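Trichothecene 3-O-acetyltransferase (Gibberella zeae, PDB 2RKV) acetylates the 3-hydroxyl of trichothecene mycotoxins such as T-2 and deoxynivalenol, using acetyl coenzyme A as acyl donor, as an enzyme of the BAHD superfamily. Local coordinates at residues A[23-28]-A[395-400]; A[51-56]-A[183-188]; A[87-92]-A[140-145]; A[166-171]-A[388-393]. All coordinates share one frame; numbering follows the deposited sequence.

Contact 1: A[23-28]-A[395-400]; sequences ISLLYP and GKPETV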
# COMPACT_ATOMS: atom_id res chain seq x y z
N ILE A 23 -1.12 -8.25 -1.25
CA ILE A 23 -0.15 -8.62 -0.22
C ILE A 23 -0.17 -10.14 -0.10
O ILE A 23 -1.23 -10.76 -0.22
CB ILE A 23 -0.44 -7.90 1.14
CG1 ILE A 23 0.71 -8.08 2.15
CG2 ILE A 23 -1.81 -8.34 1.71
CD1 ILE A 23 1.98 -7.29 1.82
N SER A 24 1.01 -10.73 0.09
CA SER A 24 1.15 -12.17 0.25
C SER A 24 1.73 -12.52 1.61
O SER A 24 2.67 -11.86 2.08
CB SER A 24 2.03 -12.78 -0.85
OG SER A 24 1.48 -12.52 -2.14
N LEU A 25 1.17 -13.57 2.21
CA LEU A 25 1.64 -14.13 3.47
C LEU A 25 2.10 -15.56 3.19
O LEU A 25 1.36 -16.36 2.62
CB LEU A 25 0.50 -14.10 4.51
CG LEU A 25 0.11 -12.75 5.15
CD1 LEU A 25 -0.36 -11.72 4.15
CD2 LEU A 25 -0.95 -12.94 6.25
N LEU A 26 3.34 -15.85 3.58
CA LEU A 26 3.93 -17.17 3.41
C LEU A 26 3.94 -17.92 4.74
O LEU A 26 4.37 -17.39 5.76
CB LEU A 26 5.37 -17.05 2.88
CG LEU A 26 6.21 -18.33 2.82
CD1 LEU A 26 5.70 -19.25 1.70
CD2 LEU A 26 7.69 -18.00 2.63
N TYR A 27 3.47 -19.17 4.71
CA TYR A 27 3.50 -20.05 5.87
C TYR A 27 4.17 -21.35 5.47
O TYR A 27 3.91 -21.86 4.37
CB TYR A 27 2.09 -20.42 6.31
CG TYR A 27 1.22 -19.27 6.73
CD1 TYR A 27 1.10 -18.93 8.08
CD2 TYR A 27 0.49 -18.54 5.80
CE1 TYR A 27 0.29 -17.88 8.48
CE2 TYR A 27 -0.32 -17.49 6.19
CZ TYR A 27 -0.42 -17.17 7.53
OH TYR A 27 -1.23 -16.13 7.94
N PRO A 28 5.00 -21.92 6.37
CA PRO A 28 5.46 -23.27 6.10
C PRO A 28 4.32 -24.27 6.30
O PRO A 28 3.44 -24.05 7.13
CB PRO A 28 6.55 -23.49 7.16
CG PRO A 28 6.13 -22.64 8.28
CD PRO A 28 5.53 -21.41 7.65
N GLY A 395 1.03 -21.65 12.41
CA GLY A 395 1.77 -20.61 13.12
C GLY A 395 1.56 -19.28 12.43
O GLY A 395 0.66 -19.13 11.61
N LYS A 396 2.40 -18.30 12.77
CA LYS A 396 2.31 -16.99 12.13
C LYS A 396 3.05 -16.99 10.79
O LYS A 396 3.87 -17.90 10.54
CB LYS A 396 2.87 -15.90 13.06
CG LYS A 396 2.25 -15.84 14.45
CD LYS A 396 0.74 -15.68 14.42
CE LYS A 396 0.19 -15.40 15.83
NZ LYS A 396 -1.29 -15.52 15.85
N PRO A 397 2.80 -15.98 9.93
CA PRO A 397 3.52 -15.88 8.67
C PRO A 397 5.03 -15.91 8.86
O PRO A 397 5.54 -15.31 9.82
CB PRO A 397 3.12 -14.50 8.14
CG PRO A 397 1.74 -14.29 8.68
CD PRO A 397 1.83 -14.87 10.08
N GLU A 398 5.72 -16.62 7.97
CA GLU A 398 7.17 -16.64 7.94
C GLU A 398 7.71 -15.36 7.31
O GLU A 398 8.78 -14.86 7.69
CB GLU A 398 7.65 -17.88 7.17
CG GLU A 398 9.14 -17.98 6.99
CD GLU A 398 9.58 -19.37 6.56
OE1 GLU A 398 9.00 -20.36 7.05
OE2 GLU A 398 10.50 -19.46 5.73
N THR A 399 6.95 -14.83 6.34
CA THR A 399 7.19 -13.51 5.77
C THR A 399 5.89 -12.91 5.24
O THR A 399 4.90 -13.63 5.02
CB THR A 399 8.29 -13.51 4.66
OG1 THR A 399 8.71 -12.15 4.42
CG2 THR A 399 7.77 -14.12 3.34
N VAL A 400 5.90 -11.60 5.04
CA VAL A 400 4.77 -10.85 4.50
C VAL A 400 5.34 -9.92 3.44
O VAL A 400 6.06 -8.98 3.76
CB VAL A 400 4.07 -10.02 5.60
CG1 VAL A 400 2.89 -9.24 5.01
CG2 VAL A 400 3.63 -10.92 6.76

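Contact 2: A[51-56]-A[183-188]; sequences EAVPWV and EEMTAM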
# COMPACT_ATOMS: atom_id res chain seq x y z
N GLU A 51 -21.46 -13.73 6.05
CA GLU A 51 -22.73 -13.75 6.76
C GLU A 51 -22.80 -12.59 7.75
O GLU A 51 -23.83 -11.92 7.84
CB GLU A 51 -22.94 -15.10 7.45
CG GLU A 51 -23.20 -16.22 6.46
CD GLU A 51 -23.16 -17.61 7.08
OE1 GLU A 51 -22.50 -17.79 8.13
OE2 GLU A 51 -23.77 -18.52 6.50
N ALA A 52 -21.69 -12.34 8.44
CA ALA A 52 -21.60 -11.24 9.41
C ALA A 52 -21.59 -9.85 8.76
O ALA A 52 -22.26 -8.93 9.24
CB ALA A 52 -20.36 -11.43 10.29
N VAL A 53 -20.83 -9.71 7.68
CA VAL A 53 -20.65 -8.43 6.97
C VAL A 53 -20.80 -8.68 5.47
O VAL A 53 -19.80 -8.85 4.76
CB VAL A 53 -19.28 -7.79 7.31
CG1 VAL A 53 -19.15 -6.40 6.68
CG2 VAL A 53 -19.10 -7.69 8.84
N PRO A 54 -22.06 -8.77 4.99
CA PRO A 54 -22.33 -9.11 3.60
C PRO A 54 -21.55 -8.31 2.54
O PRO A 54 -21.19 -8.88 1.50
CB PRO A 54 -23.85 -8.90 3.48
CG PRO A 54 -24.34 -9.26 4.87
CD PRO A 54 -23.30 -8.63 5.78
N TRP A 55 -21.27 -7.03 2.79
CA TRP A 55 -20.65 -6.22 1.75
C TRP A 55 -19.25 -6.67 1.34
O TRP A 55 -18.80 -6.33 0.24
CB TRP A 55 -20.70 -4.71 2.05
CG TRP A 55 -19.89 -4.26 3.24
CD1 TRP A 55 -20.36 -3.90 4.47
CD2 TRP A 55 -18.46 -4.07 3.27
NE1 TRP A 55 -19.31 -3.51 5.28
CE2 TRP A 55 -18.14 -3.61 4.58
CE3 TRP A 55 -17.43 -4.25 2.34
CZ2 TRP A 55 -16.81 -3.34 4.97
CZ3 TRP A 55 -16.11 -3.98 2.73
CH2 TRP A 55 -15.82 -3.53 4.04
N VAL A 56 -18.57 -7.43 2.20
CA VAL A 56 -17.21 -7.90 1.84
C VAL A 56 -17.22 -8.80 0.59
O VAL A 56 -16.21 -8.94 -0.10
CB VAL A 56 -16.45 -8.59 3.02
CG1 VAL A 56 -16.34 -7.65 4.22
CG2 VAL A 56 -17.12 -9.92 3.42
N GLU A 183 -17.30 -2.89 18.61
CA GLU A 183 -16.53 -1.82 17.95
C GLU A 183 -16.10 -2.21 16.54
O GLU A 183 -16.12 -1.38 15.63
CB GLU A 183 -15.31 -1.42 18.78
CG GLU A 183 -14.67 -0.07 18.36
CD GLU A 183 -13.75 -0.16 17.13
OE1 GLU A 183 -13.15 -1.23 16.89
OE2 GLU A 183 -13.63 0.86 16.40
N GLU A 184 -15.70 -3.47 16.36
CA GLU A 184 -15.29 -3.95 15.03
C GLU A 184 -16.47 -3.90 14.07
O GLU A 184 -16.36 -3.39 12.96
CB GLU A 184 -14.70 -5.36 15.11
CG GLU A 184 -13.30 -5.35 15.66
CD GLU A 184 -12.81 -6.70 16.18
OE1 GLU A 184 -13.59 -7.68 16.29
OE2 GLU A 184 -11.61 -6.76 16.51
N MET A 185 -17.62 -4.42 14.53
CA MET A 185 -18.83 -4.41 13.72
C MET A 185 -19.30 -2.99 13.38
O MET A 185 -19.76 -2.73 12.26
CB MET A 185 -19.93 -5.22 14.42
CG MET A 185 -19.67 -6.72 14.43
SD MET A 185 -19.79 -7.47 12.78
CE MET A 185 -21.57 -7.40 12.51
N THR A 186 -19.16 -2.08 14.34
CA THR A 186 -19.49 -0.67 14.11
C THR A 186 -18.57 -0.05 13.05
O THR A 186 -19.05 0.57 12.09
CB THR A 186 -19.44 0.12 15.42
OG1 THR A 186 -20.50 -0.33 16.27
CG2 THR A 186 -19.59 1.61 15.17
N ALA A 187 -17.26 -0.24 13.23
CA ALA A 187 -16.27 0.31 12.29
C ALA A 187 -16.48 -0.20 10.87
O ALA A 187 -16.38 0.56 9.90
CB ALA A 187 -14.85 0.01 12.78
N MET A 188 -16.81 -1.49 10.75
CA MET A 188 -17.05 -2.14 9.46
C MET A 188 -18.30 -1.62 8.74
O MET A 188 -18.52 -1.92 7.56
CB MET A 188 -17.17 -3.65 9.64
CG MET A 188 -15.86 -4.35 9.92
SD MET A 188 -14.71 -4.30 8.52
CE MET A 188 -15.33 -5.59 7.47

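Contact 3: A[87-92]-A[140-145]; sequences KDLRDD and QLNFIK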
# COMPACT_ATOMS: atom_id res chain seq x y z
N LYS A 87 -4.66 -22.70 -6.02
CA LYS A 87 -3.66 -23.07 -7.02
C LYS A 87 -2.64 -24.03 -6.43
O LYS A 87 -1.99 -23.69 -5.43
CB LYS A 87 -2.92 -21.82 -7.49
CG LYS A 87 -3.28 -21.30 -8.86
CD LYS A 87 -2.01 -20.79 -9.51
CE LYS A 87 -2.27 -19.82 -10.63
NZ LYS A 87 -0.96 -19.44 -11.20
N ASP A 88 -2.48 -25.20 -7.03
CA ASP A 88 -1.47 -26.16 -6.57
C ASP A 88 -0.19 -26.05 -7.39
O ASP A 88 -0.13 -26.51 -8.54
CB ASP A 88 -1.99 -27.61 -6.60
CG ASP A 88 -0.96 -28.62 -6.10
OD1 ASP A 88 0.07 -28.20 -5.50
OD2 ASP A 88 -1.18 -29.84 -6.27
N LEU A 89 0.85 -25.47 -6.79
CA LEU A 89 2.11 -25.20 -7.48
C LEU A 89 3.24 -26.11 -7.01
O LEU A 89 4.40 -25.89 -7.36
CB LEU A 89 2.53 -23.73 -7.29
CG LEU A 89 1.51 -22.66 -7.69
CD1 LEU A 89 1.95 -21.26 -7.19
CD2 LEU A 89 1.27 -22.66 -9.18
N ARG A 90 2.90 -27.14 -6.23
CA ARG A 90 3.90 -28.04 -5.66
C ARG A 90 4.77 -28.71 -6.71
O ARG A 90 5.96 -28.96 -6.47
CB ARG A 90 3.26 -29.11 -4.78
CG ARG A 90 2.70 -28.58 -3.46
CD ARG A 90 1.92 -29.65 -2.73
NE ARG A 90 0.70 -29.99 -3.45
CZ ARG A 90 -0.11 -31.00 -3.14
NH1 ARG A 90 0.17 -31.79 -2.11
NH2 ARG A 90 -1.19 -31.22 -3.87
N ASP A 91 4.18 -29.01 -7.86
CA ASP A 91 4.87 -29.73 -8.93
C ASP A 91 5.17 -28.88 -10.15
O ASP A 91 5.50 -29.41 -11.22
CB ASP A 91 4.09 -31.00 -9.32
CG ASP A 91 4.12 -32.05 -8.24
OD1 ASP A 91 5.03 -31.99 -7.37
OD2 ASP A 91 3.23 -32.93 -8.24
N ASP A 92 5.05 -27.56 -9.99
CA ASP A 92 5.30 -26.62 -11.07
C ASP A 92 6.75 -26.15 -10.97
O ASP A 92 7.09 -25.46 -10.02
CB ASP A 92 4.34 -25.42 -10.97
CG ASP A 92 4.45 -24.46 -12.16
OD1 ASP A 92 5.54 -24.34 -12.76
OD2 ASP A 92 3.43 -23.82 -12.48
N GLN A 140 -6.25 -15.76 -2.98
CA GLN A 140 -5.64 -16.92 -3.63
C GLN A 140 -4.83 -17.70 -2.62
O GLN A 140 -4.01 -17.13 -1.88
CB GLN A 140 -4.78 -16.49 -4.83
CG GLN A 140 -4.25 -17.67 -5.67
CD GLN A 140 -4.02 -17.30 -7.12
OE1 GLN A 140 -4.89 -16.70 -7.75
NE2 GLN A 140 -2.86 -17.68 -7.66
N LEU A 141 -5.09 -19.00 -2.55
CA LEU A 141 -4.30 -19.93 -1.75
C LEU A 141 -3.41 -20.69 -2.71
O LEU A 141 -3.92 -21.40 -3.57
CB LEU A 141 -5.20 -20.92 -1.01
CG LEU A 141 -6.05 -20.36 0.14
CD1 LEU A 141 -7.05 -21.41 0.64
CD2 LEU A 141 -5.17 -19.86 1.28
N ASN A 142 -2.10 -20.54 -2.55
CA ASN A 142 -1.13 -21.21 -3.42
C ASN A 142 -0.38 -22.27 -2.64
O ASN A 142 0.32 -21.94 -1.68
CB ASN A 142 -0.12 -20.19 -3.97
CG ASN A 142 -0.78 -19.04 -4.69
OD1 ASN A 142 -1.13 -19.14 -5.87
ND2 ASN A 142 -0.94 -17.91 -3.99
N PHE A 143 -0.53 -23.54 -3.03
CA PHE A 143 0.29 -24.59 -2.42
C PHE A 143 1.65 -24.58 -3.09
O PHE A 143 1.74 -24.70 -4.31
CB PHE A 143 -0.30 -26.00 -2.62
CG PHE A 143 -1.76 -26.14 -2.29
CD1 PHE A 143 -2.42 -25.27 -1.42
CD2 PHE A 143 -2.47 -27.19 -2.85
CE1 PHE A 143 -3.77 -25.45 -1.13
CE2 PHE A 143 -3.81 -27.38 -2.56
CZ PHE A 143 -4.47 -26.50 -1.71
N ILE A 144 2.72 -24.44 -2.31
CA ILE A 144 4.07 -24.59 -2.86
C ILE A 144 4.79 -25.70 -2.09
O ILE A 144 4.34 -26.12 -1.01
CB ILE A 144 4.87 -23.26 -2.79
CG1 ILE A 144 5.19 -22.90 -1.33
CG2 ILE A 144 4.13 -22.14 -3.55
CD1 ILE A 144 6.20 -21.74 -1.18
N LYS A 145 5.89 -26.19 -2.65
CA LYS A 145 6.63 -27.23 -1.96
C LYS A 145 6.98 -26.74 -0.56
O LYS A 145 7.66 -25.72 -0.40
CB LYS A 145 7.89 -27.63 -2.74
CG LYS A 145 8.68 -28.73 -2.06
CD LYS A 145 9.88 -29.14 -2.88
CE LYS A 145 10.68 -30.22 -2.15
NZ LYS A 145 11.84 -30.70 -2.97
O HOH W 1 6.41 -25.29 -5.41

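Contact 4: A[166-171]-A[388-393]; sequences AVIRLL and YDFGLG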
# COMPACT_ATOMS: atom_id res chain seq x y z
N ALA A 166 -7.61 -4.24 8.16
CA ALA A 166 -8.77 -4.40 9.05
C ALA A 166 -9.67 -5.54 8.58
O ALA A 166 -10.10 -6.36 9.39
CB ALA A 166 -9.54 -3.09 9.14
N VAL A 167 -9.90 -5.61 7.27
CA VAL A 167 -10.71 -6.67 6.66
C VAL A 167 -10.05 -8.04 6.85
O VAL A 167 -10.71 -9.02 7.28
CB VAL A 167 -10.96 -6.36 5.15
CG1 VAL A 167 -11.61 -7.54 4.42
CG2 VAL A 167 -11.87 -5.12 5.02
N ILE A 168 -8.75 -8.11 6.57
CA ILE A 168 -7.99 -9.36 6.69
C ILE A 168 -7.96 -9.87 8.14
O ILE A 168 -8.13 -11.06 8.40
CB ILE A 168 -6.57 -9.24 6.09
CG1 ILE A 168 -6.66 -8.88 4.60
CG2 ILE A 168 -5.77 -10.54 6.30
CD1 ILE A 168 -5.32 -8.53 3.95
N ARG A 169 -7.77 -8.94 9.08
CA ARG A 169 -7.78 -9.25 10.51
C ARG A 169 -9.08 -9.94 10.91
O ARG A 169 -9.07 -10.94 11.63
CB ARG A 169 -7.57 -7.96 11.31
CG ARG A 169 -7.64 -8.09 12.82
CD ARG A 169 -6.89 -6.94 13.50
NE ARG A 169 -7.43 -5.63 13.16
CZ ARG A 169 -6.81 -4.72 12.39
NH1 ARG A 169 -7.39 -3.55 12.16
NH2 ARG A 169 -5.62 -4.98 11.85
N LEU A 170 -10.21 -9.39 10.45
CA LEU A 170 -11.51 -9.98 10.77
C LEU A 170 -11.71 -11.30 10.03
O LEU A 170 -12.34 -12.23 10.55
CB LEU A 170 -12.66 -9.01 10.45
CG LEU A 170 -12.74 -7.76 11.34
CD1 LEU A 170 -14.09 -7.08 11.14
CD2 LEU A 170 -12.55 -8.11 12.83
N LEU A 171 -11.17 -11.40 8.82
CA LEU A 171 -11.22 -12.68 8.12
C LEU A 171 -10.49 -13.74 8.96
O LEU A 171 -10.97 -14.87 9.09
CB LEU A 171 -10.64 -12.59 6.71
CG LEU A 171 -10.43 -13.92 5.97
CD1 LEU A 171 -11.74 -14.72 5.85
CD2 LEU A 171 -9.81 -13.66 4.59
N TYR A 388 -1.52 -12.73 12.06
CA TYR A 388 -2.71 -13.54 11.70
C TYR A 388 -2.36 -14.97 11.30
O TYR A 388 -1.47 -15.19 10.48
CB TYR A 388 -3.56 -12.88 10.60
CG TYR A 388 -3.75 -11.37 10.77
CD1 TYR A 388 -3.85 -10.79 12.04
CD2 TYR A 388 -3.83 -10.54 9.65
CE1 TYR A 388 -3.98 -9.40 12.19
CE2 TYR A 388 -3.98 -9.16 9.79
CZ TYR A 388 -4.06 -8.60 11.06
OH TYR A 388 -4.20 -7.24 11.21
N ASP A 389 -3.10 -15.93 11.86
CA ASP A 389 -2.86 -17.36 11.60
C ASP A 389 -4.03 -18.01 10.86
O ASP A 389 -3.91 -19.13 10.37
CB ASP A 389 -2.59 -18.11 12.90
CG ASP A 389 -3.73 -17.99 13.89
OD1 ASP A 389 -4.76 -18.65 13.70
OD2 ASP A 389 -3.59 -17.24 14.88
N PHE A 390 -5.17 -17.32 10.81
CA PHE A 390 -6.36 -17.82 10.10
C PHE A 390 -6.86 -19.20 10.56
O PHE A 390 -7.53 -19.90 9.79
CB PHE A 390 -6.15 -17.80 8.58
CG PHE A 390 -5.82 -16.44 8.04
CD1 PHE A 390 -4.49 -16.04 7.92
CD2 PHE A 390 -6.84 -15.56 7.68
CE1 PHE A 390 -4.17 -14.76 7.43
CE2 PHE A 390 -6.54 -14.28 7.19
CZ PHE A 390 -5.20 -13.89 7.07
N GLY A 391 -6.54 -19.59 11.79
CA GLY A 391 -6.95 -20.91 12.30
C GLY A 391 -6.40 -22.08 11.49
O GLY A 391 -6.93 -23.20 11.55
N LEU A 392 -5.32 -21.83 10.75
CA LEU A 392 -4.78 -22.86 9.84
C LEU A 392 -3.86 -23.84 10.53
O LEU A 392 -3.52 -24.88 9.96
CB LEU A 392 -4.07 -22.22 8.63
CG LEU A 392 -4.89 -21.25 7.78
CD1 LEU A 392 -4.03 -20.64 6.67
CD2 LEU A 392 -6.16 -21.91 7.22
N GLY A 393 -3.44 -23.53 11.76
CA GLY A 393 -2.53 -24.38 12.53
C GLY A 393 -1.09 -24.38 12.02
O GLY A 393 -0.32 -25.31 12.31

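Contact 1: A[23-28]-A[395-400]
The aromatic ring of Y27 packs against P397, with P397 CA over one ring face, 4.2 Å from the centroid, in a CH-pi contact. CG of Y27 is anti to its carbonyl carbon (chi1 -61°), which lays the ring alongside the proline, both side chains pointing the same way; P397 CG ends 3.6 Å from Y27 OH. At the ring edge, close to its plane, G395 O approaches Y27 CE1. Y27 OH is hydrogen-bonded to Y388 O. On the same side of the strand, L25 lies parallel to P397, L25 CD2 touching P397 CG at 3.9 Å, while L25 CD1 reaches V400 CG1 more loosely. I23 CG1 meets V400 CG1 at 3.8 Å. The other side is carried by L26, whose CB meets T399 CG2 at 3.8 Å, and by E398. With CG anti to its backbone N (chi1 177°) and the chain extended, E398 sends its carboxylate past P28 to R102 and Y106. Two backbone bonds join the segments: L26 N donates to T399 O almost straight (3.1 Å), and E398 N binds L26 O (2.7 Å). T399 N is buried without a partner in the model. L25 and V400 form an antiparallel non-hydrogen-bonded pair, by which the short strand 399-401 is added as an outermost strand to the mixed five-stranded sheet otherwise built from strands of the first 155 residues.

Contact 2: A[51-56]-A[183-188]
W55 turns towards M188 with its CG between the backbone N and the carbonyl carbon (chi1 66°), and the M188 chain, bent at both chi2 and chi3 (chi3 -80°), curls back to meet it. The indole thereby presents NE1 to the last carbonyl of 183-188: NE1 donates to M188 O at 2.9 Å, bent to 141° at the hydrogen, and the oxygen sits near the ring plane at its edge. The same methionine also supplies the apolar part of the contact. Its terminal CE touches W55 CZ2 at 3.7 Å, and V53 CG1 and V56 CG1 each come to 4.0 Å from M188 CE, so one methyl group is ringed by three side chains, all of them crossed by the M188 chain at about a right angle. The sulfur lies oblique to the six-membered ring, M188 SD being 5.5 Å from its centroid, a Met-aromatic contact rather than sulfur squarely over a face. Here V53 and the 3-10 segment that follow helix 35-52 are joined to the C-terminal end of helix 182-187, V53 being the first residue to leave the helical path and V56 N bonding back to V53 O. V53 CG1 and V56 CG1 also cover one face of the indole, towards its rim, while R192 makes a cation-pi contact with W55. F49 and L170 extend the apolar surroundings of M188. Nearer the helix body M185, less deeply buried, slides past V53 in the opposite direction, its SD 4.0 Å from V53 CG2 and its CE close to A52 O.

Contact 3: A[87-92]-A[140-145]
K87 and D88 pair in parallel with N142 and F143, and the tight part of the contact is this backbone ladder. K87 N donates to L141 O, F143 N to K87 O and L89 N to F143 O, the last at 2.7 Å. Beside it N142 lies alongside K87 and L89, its OD1 receiving an in-plane, lone-pair bond from Q140 NE2 at 2.9 Å; L89 CD1 rests at 4.0 Å from N142 CB. N142 ND2 is taken up by the carbonyls of I116 and I149, so this buried amide is held at both ends.

On the opposite face of the ladder the exposed D88 crosses F143 at about a right angle, while the F143 ring is backed by Y35. R90 grips D88 side-on, with NE and NH2 each meeting one carboxylate oxygen, and D88 OD1 takes a second bond from R90 N, forming an Asx turn. The direct backbone bonds end at L89; R90 still packs on I144, and a water donates to L89 O and accepts from K145 N. D88 thus accepts from three donors of R90, one backbone and two side-chain, with R90 N and NE reaching OD1 from opposite faces of the carboxylate plane, which probably favours its ionised form and fixes the turn as the strand pairing ends.

Contact 4: A[166-171]-A[388-393]
Y388 and F390 press on helix 161-176 from a loop that carries the DFGLG sequence at 389-393, probably the counterpart of the DFGWG motif known from BAHD acyltransferases, which lies away from the catalytic centre. Within the motif the chain makes a type I' turn from D389 to L392, closed by the backbone bond from L392 N to D389 O (3.1 Å). Inside it sits an Asx turn, in which G391 N donates to D389 OD1 at 2.8 Å. D389 is also salt-bridged to R176 of the same helix and to K396. Y388 lies against R169, whose CA is over one face of the ring, 4.0 Å from its centroid, in a CH-pi contact. With CG anti to its backbone N (chi1 177°) and the chain bent at chi3, R169 wraps around the end of the tyrosine, and in the conformer described NH2 donates to Y388 OH at 2.7 Å, tilted slightly from the guanidinium plane. D165 binds both groups, hydrogen-bonding to Y388 OH and forming a salt bridge with R169 NH2, and probably helps to hold the two in place. The F390 ring reaches the helix with its edge, where I168 and L171 meet it. L171 CG lies 4.1 Å from F390 CE2. The methyl I168 CG2 touches both aromatic rings, obliquely at Y388 CD2 (3.9 Å) and, in the plane of the phenyl ring at its edge, 3.5 Å from F390 CZ.

In the fold
From the N terminus, strand 20-28 opens contact 1, which closes only at 395-400 and so encloses the other three. Helix 35-52 then leads to 51-56, the start of contact 2, and contact 3 (87-92 with 140-145) is nested inside the loop that 183-188 completes. Contact 4 begins at 166-171, before contact 2 has closed, and ends at 388-393, so these two cross; contacts 3 and 4 lie in series. Contacts 1 and 3 add outermost strands to opposite edges of one mixed sheet and touch through L26 and I144. Contact 4 joins helix 161-176 to the 388-393 loop, which also touches contact 1 (Y388 with Y27, D389 with K396), and L170 links that helix to contact 2.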